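Local coordinates for protein D-aminopeptidase (PDB 5TZB) that probably acts as an Ntn-type beta-aminopeptidase of family S58, hydrolysing peptides to release beta-amino acids from their N-terminal end, at residues C[28-33]-C[344-349]; C[203-206]-C[211-214]. All coordinates share one frame; numbering follows the deposited sequence.

Contact 1: residues C[28-33]-C[344-349]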
loop_
_atom_site.group_PDB
_atom_site.type_symbol
_atom_site.label_atom_id
_atom_site.label_comp_id
_atom_site.label_asym_id
_atom_site.label_seq_id
_atom_site.Cartn_x
_atom_site.Cartn_y
_atom_site.Cartn_z
ATOM N N ILE C 28 -3.318 27.721 -26.923
ATOM C CA ILE C 28 -3.445 27.409 -25.506
ATOM C C ILE C 28 -2.283 26.548 -25.074
ATOM O O ILE C 28 -2.168 25.397 -25.489
ATOM C CB ILE C 28 -4.753 26.662 -25.184
ATOM C CG1 ILE C 28 -5.959 27.449 -25.692
ATOM C CG2 ILE C 28 -4.855 26.407 -23.682
ATOM C CD1 ILE C 28 -7.224 26.627 -25.739
ATOM N N ARG C 29 -1.435 27.106 -24.218
ATOM C CA ARG C 29 -0.246 26.402 -23.784
ATOM C C ARG C 29 -0.413 25.930 -22.349
ATOM O O ARG C 29 -0.632 26.731 -21.447
ATOM C CB ARG C 29 0.971 27.305 -23.903
ATOM C CG ARG C 29 1.467 27.523 -25.321
ATOM C CD ARG C 29 2.697 28.429 -25.326
ATOM N NE ARG C 29 3.807 27.815 -24.589
ATOM C CZ ARG C 29 4.110 28.060 -23.313
ATOM N NH1 ARG C 29 3.381 28.914 -22.597
ATOM N NH2 ARG C 29 5.139 27.435 -22.748
ATOM N N ILE C 30 -0.281 24.624 -22.149
ATOM C CA ILE C 30 -0.414 24.015 -20.833
ATOM C C ILE C 30 0.940 23.827 -20.174
ATOM O O ILE C 30 1.825 23.193 -20.744
ATOM C CB ILE C 30 -1.097 22.625 -20.908
ATOM C CG1 ILE C 30 -2.481 22.708 -21.573
ATOM C CG2 ILE C 30 -1.178 22.009 -19.522
ATOM C CD1 ILE C 30 -3.493 23.498 -20.804
ATOM N N GLY C 31 1.108 24.402 -18.988
ATOM C CA GLY C 31 2.353 24.275 -18.269
ATOM C C GLY C 31 3.470 25.018 -18.975
ATOM O O GLY C 31 3.219 25.847 -19.858
ATOM N N LEU C 32 4.709 24.705 -18.606
ATOM C CA LEU C 32 5.852 25.452 -19.120
ATOM C C LEU C 32 6.818 24.642 -19.996
ATOM O O LEU C 32 7.737 25.214 -20.604
ATOM C CB LEU C 32 6.614 26.081 -17.950
ATOM C CG LEU C 32 5.828 27.173 -17.225
ATOM C CD1 LEU C 32 6.337 27.386 -15.805
ATOM C CD2 LEU C 32 5.890 28.457 -18.025
ATOM N N GLY C 33 6.618 23.329 -20.070
ATOM C CA GLY C 33 7.558 22.444 -20.745
ATOM C C GLY C 33 7.360 22.427 -22.250
ATOM O O GLY C 33 6.426 23.044 -22.771
ATOM N N ALA C 344 2.050 16.548 -19.024
ATOM C CA ALA C 344 1.627 15.697 -20.133
ATOM C C ALA C 344 0.206 15.196 -19.911
ATOM O O ALA C 344 -0.611 15.189 -20.834
ATOM C CB ALA C 344 2.575 14.532 -20.290
ATOM N N VAL C 345 -0.086 14.788 -18.678
ATOM C CA VAL C 345 -1.420 14.325 -18.312
ATOM C C VAL C 345 -2.441 15.459 -18.392
ATOM O O VAL C 345 -3.542 15.276 -18.931
ATOM C CB VAL C 345 -1.427 13.719 -16.897
ATOM C CG1 VAL C 345 -2.865 13.475 -16.419
ATOM C CG2 VAL C 345 -0.616 12.443 -16.887
ATOM N N GLU C 346 -2.080 16.628 -17.866
ATOM C CA GLU C 346 -2.981 17.771 -17.915
ATOM C C GLU C 346 -3.351 18.096 -19.372
ATOM O O GLU C 346 -4.529 18.247 -19.694
ATOM C CB GLU C 346 -2.354 18.997 -17.229
ATOM C CG GLU C 346 -3.284 20.212 -17.111
ATOM C CD GLU C 346 -2.613 21.405 -16.435
ATOM O OE1 GLU C 346 -1.478 21.247 -15.951
ATOM O OE2 GLU C 346 -3.205 22.505 -16.406
ATOM N N GLU C 347 -2.355 18.194 -20.250
ATOM C CA GLU C 347 -2.643 18.554 -21.645
ATOM C C GLU C 347 -3.370 17.439 -22.395
ATOM O O GLU C 347 -4.207 17.707 -23.270
ATOM C CB GLU C 347 -1.369 18.927 -22.404
ATOM C CG GLU C 347 -1.670 19.454 -23.810
ATOM C CD GLU C 347 -0.450 20.011 -24.525
ATOM O OE1 GLU C 347 0.615 20.126 -23.891
ATOM O OE2 GLU C 347 -0.578 20.363 -25.719
ATOM N N ALA C 348 -3.061 16.196 -22.040
ATOM C CA ALA C 348 -3.695 15.052 -22.682
ATOM C C ALA C 348 -5.200 15.102 -22.451
ATOM O O ALA C 348 -5.981 14.892 -23.376
ATOM C CB ALA C 348 -3.119 13.754 -22.142
ATOM N N ILE C 349 -5.592 15.421 -21.219
ATOM C CA ILE C 349 -7.007 15.525 -20.873
ATOM C C ILE C 349 -7.670 16.665 -21.648
ATOM O O ILE C 349 -8.741 16.481 -22.234
ATOM C CB ILE C 349 -7.205 15.738 -19.352
ATOM C CG1 ILE C 349 -6.732 14.498 -18.579
ATOM C CG2 ILE C 349 -8.675 16.026 -19.044
ATOM C CD1 ILE C 349 -6.552 14.721 -17.087
#

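Contact 2: residues C[203-206]-C[211-214]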
loop_
_atom_site.group_PDB
_atom_site.type_symbol
_atom_site.label_atom_id
_atom_site.label_comp_id
_atom_site.label_asym_id
_atom_site.label_seq_id
_atom_site.Cartn_x
_atom_site.Cartn_y
_atom_site.Cartn_z
ATOM N N ARG C 203 6.285 15.601 -23.232
ATOM C CA ARG C 203 7.249 16.633 -22.872
ATOM C C ARG C 203 8.657 16.082 -23.060
ATOM O O ARG C 203 8.924 14.908 -22.758
ATOM C CB ARG C 203 7.053 17.080 -21.423
ATOM C CG ARG C 203 5.751 17.800 -21.142
ATOM C CD ARG C 203 5.724 19.188 -21.751
ATOM N NE ARG C 203 4.533 19.948 -21.364
ATOM C CZ ARG C 203 3.371 19.901 -22.010
ATOM N NH1 ARG C 203 3.236 19.128 -23.082
ATOM N NH2 ARG C 203 2.340 20.634 -21.591
ATOM N N VAL C 204 9.561 16.930 -23.534
ATOM C CA VAL C 204 10.956 16.541 -23.688
ATOM C C VAL C 204 11.798 17.357 -22.717
ATOM O O VAL C 204 11.728 18.580 -22.722
ATOM C CB VAL C 204 11.467 16.790 -25.133
ATOM C CG1 VAL C 204 12.938 16.411 -25.255
ATOM C CG2 VAL C 204 10.631 16.024 -26.160
ATOM N N LEU C 205 12.603 16.698 -21.897
ATOM C CA LEU C 205 13.478 17.426 -20.981
ATOM C C LEU C 205 14.675 17.980 -21.737
ATOM O O LEU C 205 15.048 17.469 -22.797
ATOM C CB LEU C 205 13.965 16.527 -19.848
ATOM C CG LEU C 205 12.918 15.887 -18.947
ATOM C CD1 LEU C 205 13.533 15.307 -17.670
ATOM C CD2 LEU C 205 11.830 16.875 -18.635
ATOM N N ALA C 206 15.262 19.040 -21.198
ATOM C CA ALA C 206 16.476 19.617 -21.777
ATOM C C ALA C 206 17.673 18.681 -21.594
ATOM O O ALA C 206 17.651 17.780 -20.758
ATOM C CB ALA C 206 16.769 20.979 -21.164
ATOM N N GLY C 211 17.605 14.840 -21.008
ATOM C CA GLY C 211 17.093 14.716 -22.363
ATOM C C GLY C 211 15.962 13.710 -22.560
ATOM O O GLY C 211 15.580 13.417 -23.701
ATOM N N TRP C 212 15.399 13.192 -21.469
ATOM C CA TRP C 212 14.354 12.178 -21.586
ATOM C C TRP C 212 12.998 12.727 -22.044
ATOM O O TRP C 212 12.679 13.909 -21.868
ATOM C CB TRP C 212 14.185 11.444 -20.257
ATOM C CG TRP C 212 15.444 10.801 -19.811
ATOM C CD1 TRP C 212 16.168 9.867 -20.491
ATOM C CD2 TRP C 212 16.153 11.059 -18.597
ATOM N NE1 TRP C 212 17.284 9.512 -19.769
ATOM C CE2 TRP C 212 17.301 10.233 -18.603
ATOM C CE3 TRP C 212 15.921 11.894 -17.494
ATOM C CZ2 TRP C 212 18.211 10.217 -17.553
ATOM C CZ3 TRP C 212 16.828 11.886 -16.454
ATOM C CH2 TRP C 212 17.966 11.047 -16.487
ATOM N N THR C 213 12.211 11.846 -22.654
ATOM C CA THR C 213 10.857 12.165 -23.079
ATOM C C THR C 213 9.838 11.503 -22.148
ATOM O O THR C 213 10.030 10.361 -21.724
ATOM C CB THR C 213 10.608 11.698 -24.511
ATOM O OG1 THR C 213 11.524 12.367 -25.387
ATOM C CG2 THR C 213 9.160 11.986 -24.943
ATOM N N VAL C 214 8.792 12.246 -21.800
ATOM C CA VAL C 214 7.668 11.711 -21.023
ATOM C C VAL C 214 6.380 11.898 -21.816
ATOM O O VAL C 214 6.054 13.024 -22.223
ATOM C CB VAL C 214 7.531 12.403 -19.644
ATOM C CG1 VAL C 214 6.345 11.842 -18.886
ATOM C CG2 VAL C 214 8.784 12.231 -18.833
#

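Contact 1: residues C[28-33]-C[344-349]
I30 lays its two branches over neighbouring acidic side chains of helix 331-355, E346 and E347. The methyl CG2 sits over the flat carboxylate of E346, 3.5 Å from E346 CD. The three atoms bonded to that carbon, E346 CG, OE1 and OE2, are nearly equidistant from I30 CG2, at 3.7 to 3.8 Å, as expected for an approach to the face. The other branch meets aliphatic carbon, with I30 CG1 4.0 Å from both CB and CG of E347. This division follows from the I30 torsion: with chi1 at -57°, CG2 lies opposite the backbone N and CG1 opposite the carbonyl carbon, one branch for each glutamate. Both glutamates are extended, so their charged ends are carried beyond their own backbone to partners elsewhere. E346 OE1 forms a salt bridge with R288. E347 OE1 is shared by R203 and R24, while E347 OE2 accepts from N39 ND2. These bonds engage both oxygens of E347 and OE1 of E346 in a buried setting, and the nearby cations would probably favour the ionised carboxylates. The contact itself is therefore van der Waals packing, burying 174 Å² in total. On the far side of the helix, A344, V345 and A348 pack on strand 213-220. This gives a loop-helix-sheet layering, consistent with the sandwich of helices and sheets of Ntn-type hydrolases.

Contact 2: residues C[203-206]-C[211-214]
L205 rises beside the carbonyl of W212, and its CB, CG and CD1 each have a neighbour there. Its CB is 3.5 Å from W212 O, its CG lies equally near that oxygen, and L205 CD1 ends 4.2 Å from W212 CE3, at the edge of the indole and close to the ring plane. Chi1 of -59° places CG beside the backbone N, the same side from which L205 N donates to W212 O at 2.8 Å. That bond is almost straight, 178° at the hydrogen. The same oxygen borders CB and CG of the leucine. Further along the strands, R203 and V214 form an antiparallel hydrogen-bonded pair: R203 N gives to V214 O and V214 N returns to R203 O, each at 2.8 Å. V204 and T213 follow as a non-hydrogen-bonded pair, with V204 CG2 3.8 Å from T213 OG1. Towards the turn the pairing deteriorates: G211 N reaches A206 O at 3.0 Å, but from 43° above the carbonyl plane. These bonds zip the turn end of the beta hairpin formed by strands 197-204 and 213-220. Helix 331-355 covers the face bearing R203 and V214 through A340 and L337, and L205 adds A336. V214 also packs on strand 260-266, while W212 rests on D267, A268 and P269 and touches T323 of the third subunit.

From the N terminus, segment 28-33 comes first, in the loop ahead of strand 48-56, and meets its partner only after 310 intervening residues, on helix 331-355. Within that large closure lies contact 2, a local one: the chain leaves strand 197-204, passes through residues 205-212 and returns as strand 213-220. The contacts are thus nested, not crossed, and their centres are about 14 Å apart. R203 bridges them: its NE pairs with E343, its NH1 lies 2.9 Å from E347 OE1, and its NH2 makes a weak hydrogen bond to I30 O. Together the contacts tie the N-terminal loop, the long helix and the hairpin of the sheet into one block.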